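Local coordinates for metallo-beta-lactamase domain-containing protein (Thermotoga maritima, PDB 3H3E) that binds zinc and is of uncharacterized function, probably a metal-dependent hydrolase of the metallo-beta-lactamase superfamily, at residues 14-20 against 32-38. The protein carries 2 engineered substitutions. Coordinates in Å, arbitrary orientation, origin at the centre of the assembly. Residues are numbered along the deposited sequence.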
ATOM      1  N   ARG A  14      -9.476  12.241   7.709  1.00 50.19           N
ATOM      2  CA  ARG A  14      -8.290  12.796   7.060  1.00 46.98           C
ATOM      3  C   ARG A  14      -7.259  11.731   6.673  1.00 42.02           C
ATOM      4  O   ARG A  14      -7.124  10.713   7.343  1.00 40.97           O
ATOM      5  CB  ARG A  14      -7.650  13.867   7.949  1.00 52.80           C
ATOM      6  CG  ARG A  14      -8.419  15.184   8.006  1.00 68.40           C
ATOM      7  CD  ARG A  14      -8.235  15.902   9.347  1.00 84.33           C
ATOM      8  NE  ARG A  14      -6.866  16.373   9.574  1.00 96.99           N
ATOM      9  CZ  ARG A  14      -6.511  17.658   9.652  1.00104.96           C
ATOM     10  NH1 ARG A  14      -7.426  18.613   9.517  1.00107.32           N
ATOM     11  NH2 ARG A  14      -5.242  17.990   9.868  1.00104.87           N
ATOM     12  N   ILE A  15      -6.541  11.978   5.581  1.00 36.70           N
ATOM     13  CA  ILE A  15      -5.458  11.105   5.138  1.00 34.77           C
ATOM     14  C   ILE A  15      -4.185  11.912   4.908  1.00 38.09           C
ATOM     15  O   ILE A  15      -4.244  12.997   4.334  1.00 46.38           O
ATOM     16  CB  ILE A  15      -5.812  10.422   3.820  1.00 31.23           C
ATOM     17  CG1 ILE A  15      -6.968   9.452   4.018  1.00 28.99           C
ATOM     18  CG2 ILE A  15      -4.612   9.685   3.258  1.00 25.77           C
ATOM     19  CD1 ILE A  15      -7.402   8.794   2.737  1.00 22.02           C
ATOM     20  N   HIS A  16      -3.039  11.392   5.347  1.00 28.18           N
ATOM     21  CA  HIS A  16      -1.772  12.101   5.179  1.00 24.77           C
ATOM     22  C   HIS A  16      -0.693  11.229   4.584  1.00 24.14           C
ATOM     23  O   HIS A  16      -0.377  10.183   5.131  1.00 23.06           O
ATOM     24  CB  HIS A  16      -1.255  12.615   6.514  1.00 17.67           C
ATOM     25  CG  HIS A  16      -2.021  13.775   7.059  1.00 26.48           C
ATOM     26  ND1 HIS A  16      -3.170  13.621   7.805  1.00 29.72           N
ATOM     27  CD2 HIS A  16      -1.792  15.108   6.988  1.00 29.37           C
ATOM     28  CE1 HIS A  16      -3.616  14.810   8.170  1.00 30.10           C
ATOM     29  NE2 HIS A  16      -2.800  15.728   7.686  1.00 31.15           N
ATOM     30  N   VAL A  17      -0.097  11.659   3.482  1.00 18.13           N
ATOM     31  CA  VAL A  17       1.037  10.913   2.979  1.00 21.65           C
ATOM     32  C   VAL A  17       2.241  11.301   3.827  1.00 25.35           C
ATOM     33  O   VAL A  17       2.626  12.451   3.863  1.00 29.53           O
ATOM     34  CB  VAL A  17       1.286  11.173   1.483  1.00 20.77           C
ATOM     35  CG1 VAL A  17       2.554  10.498   1.041  1.00 20.38           C
ATOM     36  CG2 VAL A  17       0.129  10.637   0.676  1.00 19.74           C
ATOM     37  N   LEU A  18       2.809  10.350   4.552  1.00 26.75           N
ATOM     38  CA  LEU A  18       3.911  10.671   5.446  1.00 17.48           C
ATOM     39  C   LEU A  18       5.237  10.300   4.811  1.00 13.99           C
ATOM     40  O   LEU A  18       6.274  10.789   5.208  1.00 19.58           O
ATOM     41  CB  LEU A  18       3.744   9.955   6.785  1.00 13.81           C
ATOM     42  CG  LEU A  18       2.573  10.353   7.686  1.00 15.86           C
ATOM     43  CD1 LEU A  18       2.829   9.775   9.064  1.00 17.27           C
ATOM     44  CD2 LEU A  18       2.410  11.874   7.763  1.00 16.56           C
ATOM     45  N   CYS A  19       5.205   9.422   3.822  1.00 23.27           N
ATOM     46  CA  CYS A  19       6.421   9.101   3.079  1.00 23.36           C
ATOM     47  C   CYS A  19       6.095   8.702   1.640  1.00 23.46           C
ATOM     48  O   CYS A  19       5.106   8.012   1.376  1.00 23.29           O
ATOM     49  CB  CYS A  19       7.207   7.997   3.775  1.00 27.40           C
ATOM     50  SG  CYS A  19       8.662   7.482   2.864  1.00 25.45           S
ATOM     51  N   ASP A  20       6.916   9.175   0.711  1.00 18.48           N
ATOM     52  CA  ASP A  20       6.719   8.915  -0.709  1.00 21.18           C
ATOM     53  C   ASP A  20       7.973   9.351  -1.436  1.00 25.10           C
ATOM     54  O   ASP A  20       8.831  10.012  -0.862  1.00 27.00           O
ATOM     55  CB  ASP A  20       5.518   9.688  -1.253  1.00 21.95           C
ATOM     56  CG  ASP A  20       5.162   9.285  -2.662  1.00 25.65           C
ATOM     57  OD1 ASP A  20       4.884   8.084  -2.870  1.00 25.26           O
ATOM     58  OD2 ASP A  20       5.153  10.161  -3.558  1.00 29.29           O
ATOM     59  N   GLY A  32       9.974   4.911  -0.611  1.00 21.09           N
ATOM     60  CA  GLY A  32       9.178   4.093   0.274  1.00 12.58           C
ATOM     61  C   GLY A  32       7.825   4.741   0.396  1.00 19.95           C
ATOM     62  O   GLY A  32       7.635   5.867  -0.059  1.00 29.08           O
ATOM     63  N   PHE A  33       6.882   4.043   1.017  1.00 12.53           N
ATOM     64  CA  PHE A  33       5.531   4.556   1.133  1.00 13.28           C
ATOM     65  C   PHE A  33       5.049   4.497   2.590  1.00 18.82           C
ATOM     66  O   PHE A  33       5.323   3.539   3.303  1.00 21.94           O
ATOM     67  CB  PHE A  33       4.599   3.778   0.181  1.00 16.57           C
ATOM     68  CG  PHE A  33       3.201   4.331   0.104  1.00 15.70           C
ATOM     69  CD1 PHE A  33       2.977   5.637  -0.327  1.00 15.18           C
ATOM     70  CD2 PHE A  33       2.116   3.552   0.472  1.00  8.83           C
ATOM     71  CE1 PHE A  33       1.683   6.157  -0.383  1.00 13.44           C
ATOM     72  CE2 PHE A  33       0.829   4.058   0.428  1.00 11.14           C
ATOM     73  CZ  PHE A  33       0.610   5.361  -0.005  1.00 15.98           C
ATOM     74  N   SER A  34       4.359   5.540   3.039  1.00 14.43           N
ATOM     75  CA  SER A  34       3.683   5.518   4.333  1.00 14.92           C
ATOM     76  C   SER A  34       2.590   6.564   4.304  1.00 13.70           C
ATOM     77  O   SER A  34       2.823   7.702   3.907  1.00 21.61           O
ATOM     78  CB  SER A  34       4.646   5.789   5.500  1.00 23.81           C
ATOM     79  OG  SER A  34       3.941   6.073   6.704  1.00 10.96           O
ATOM     80  N   VAL A  35       1.394   6.170   4.714  1.00 12.65           N
ATOM     81  CA  VAL A  35       0.257   7.068   4.707  1.00 11.11           C
ATOM     82  C   VAL A  35      -0.577   6.862   5.960  1.00 16.45           C
ATOM     83  O   VAL A  35      -0.919   5.742   6.318  1.00 19.52           O
ATOM     84  CB  VAL A  35      -0.612   6.878   3.449  1.00 13.67           C
ATOM     85  CG1 VAL A  35      -0.983   5.447   3.288  1.00 17.00           C
ATOM     86  CG2 VAL A  35      -1.853   7.706   3.547  1.00 15.54           C
ATOM     87  N   LEU A  36      -0.863   7.965   6.642  1.00 20.16           N
ATOM     88  CA  LEU A  36      -1.723   7.968   7.810  1.00 21.05           C
ATOM     89  C   LEU A  36      -3.175   8.094   7.365  1.00 25.52           C
ATOM     90  O   LEU A  36      -3.544   9.031   6.659  1.00 27.21           O
ATOM     91  CB  LEU A  36      -1.354   9.127   8.723  1.00 15.90           C
ATOM     92  CG  LEU A  36      -2.153   9.269  10.018  1.00 16.20           C
ATOM     93  CD1 LEU A  36      -2.029   8.033  10.882  1.00 14.17           C
ATOM     94  CD2 LEU A  36      -1.634  10.478  10.755  1.00 18.71           C
ATOM     95  N   VAL A  37      -3.991   7.133   7.771  1.00 22.81           N
ATOM     96  CA  VAL A  37      -5.372   7.083   7.342  1.00 21.99           C
ATOM     97  C   VAL A  37      -6.281   7.116   8.542  1.00 25.41           C
ATOM     98  O   VAL A  37      -6.545   6.090   9.147  1.00 32.93           O
ATOM     99  CB  VAL A  37      -5.657   5.800   6.574  1.00 17.68           C
ATOM    100  CG1 VAL A  37      -7.086   5.810   6.061  1.00 17.51           C
ATOM    101  CG2 VAL A  37      -4.673   5.650   5.432  1.00 14.61           C
ATOM    102  N   ASP A  38      -6.758   8.302   8.885  1.00 29.54           N
ATOM    103  CA  ASP A  38      -7.551   8.475  10.086  1.00 34.78           C
ATOM    104  C   ASP A  38      -6.760   7.946  11.262  1.00 28.26           C
ATOM    105  O   ASP A  38      -5.734   8.509  11.633  1.00 31.41           O
ATOM    106  CB  ASP A  38      -8.885   7.737   9.962  1.00 52.62           C
ATOM    107  CG  ASP A  38     -10.042   8.497  10.599  1.00 69.07           C
ATOM    108  OD1 ASP A  38     -10.068   9.746  10.508  1.00 69.35           O
ATOM    109  OD2 ASP A  38     -10.934   7.835  11.177  1.00 77.48           O
TER
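Strands 14-19 and 34-37 pair antiparallel in a mixed sheet of the metallo-beta-lactamase fold. At the start, Arg14 O accepts a hydrogen bond from Asp38 N (2.9 Å). Ile15 forms a non-hydrogen-bonded pair with Val37. Its CG2 packs 3.4 Å from CG2 of Val35. His16 and Leu36 form a hydrogen-bonded pair: His16 N to Leu36 O and Leu36 N to His16 O are both 2.7 Å. Val17 pairs with Val35 on the face that also carries Ile15 and Val37. The register then slips by one. Leu18 N (2.7 Å) and Cys19 N (2.9 Å) both donate to Ser34 O, which makes a classic beta bulge. Leu18 CG lies 4.2 Å from Leu36 CB. Cys19, Ser34 and Leu36 share the other face with His16. Helix 49-56 covers Leu18, Cys19 and Ser34, while Leu36 meets Ile59 and Pro62. Ser34 N returns a bond to Cys19 O (3.1 Å). Beyond the bulge, Asp20 OD1 approaches Phe33 CD1 at 4.0 Å, and the Phe33 side chain lies about 9 Å from the bound zinc. Six main-chain hydrogen bonds thus set the register, and the two donors on Ser34 O fix the bulge; apolar contacts of Ile15 and Leu18 add packing.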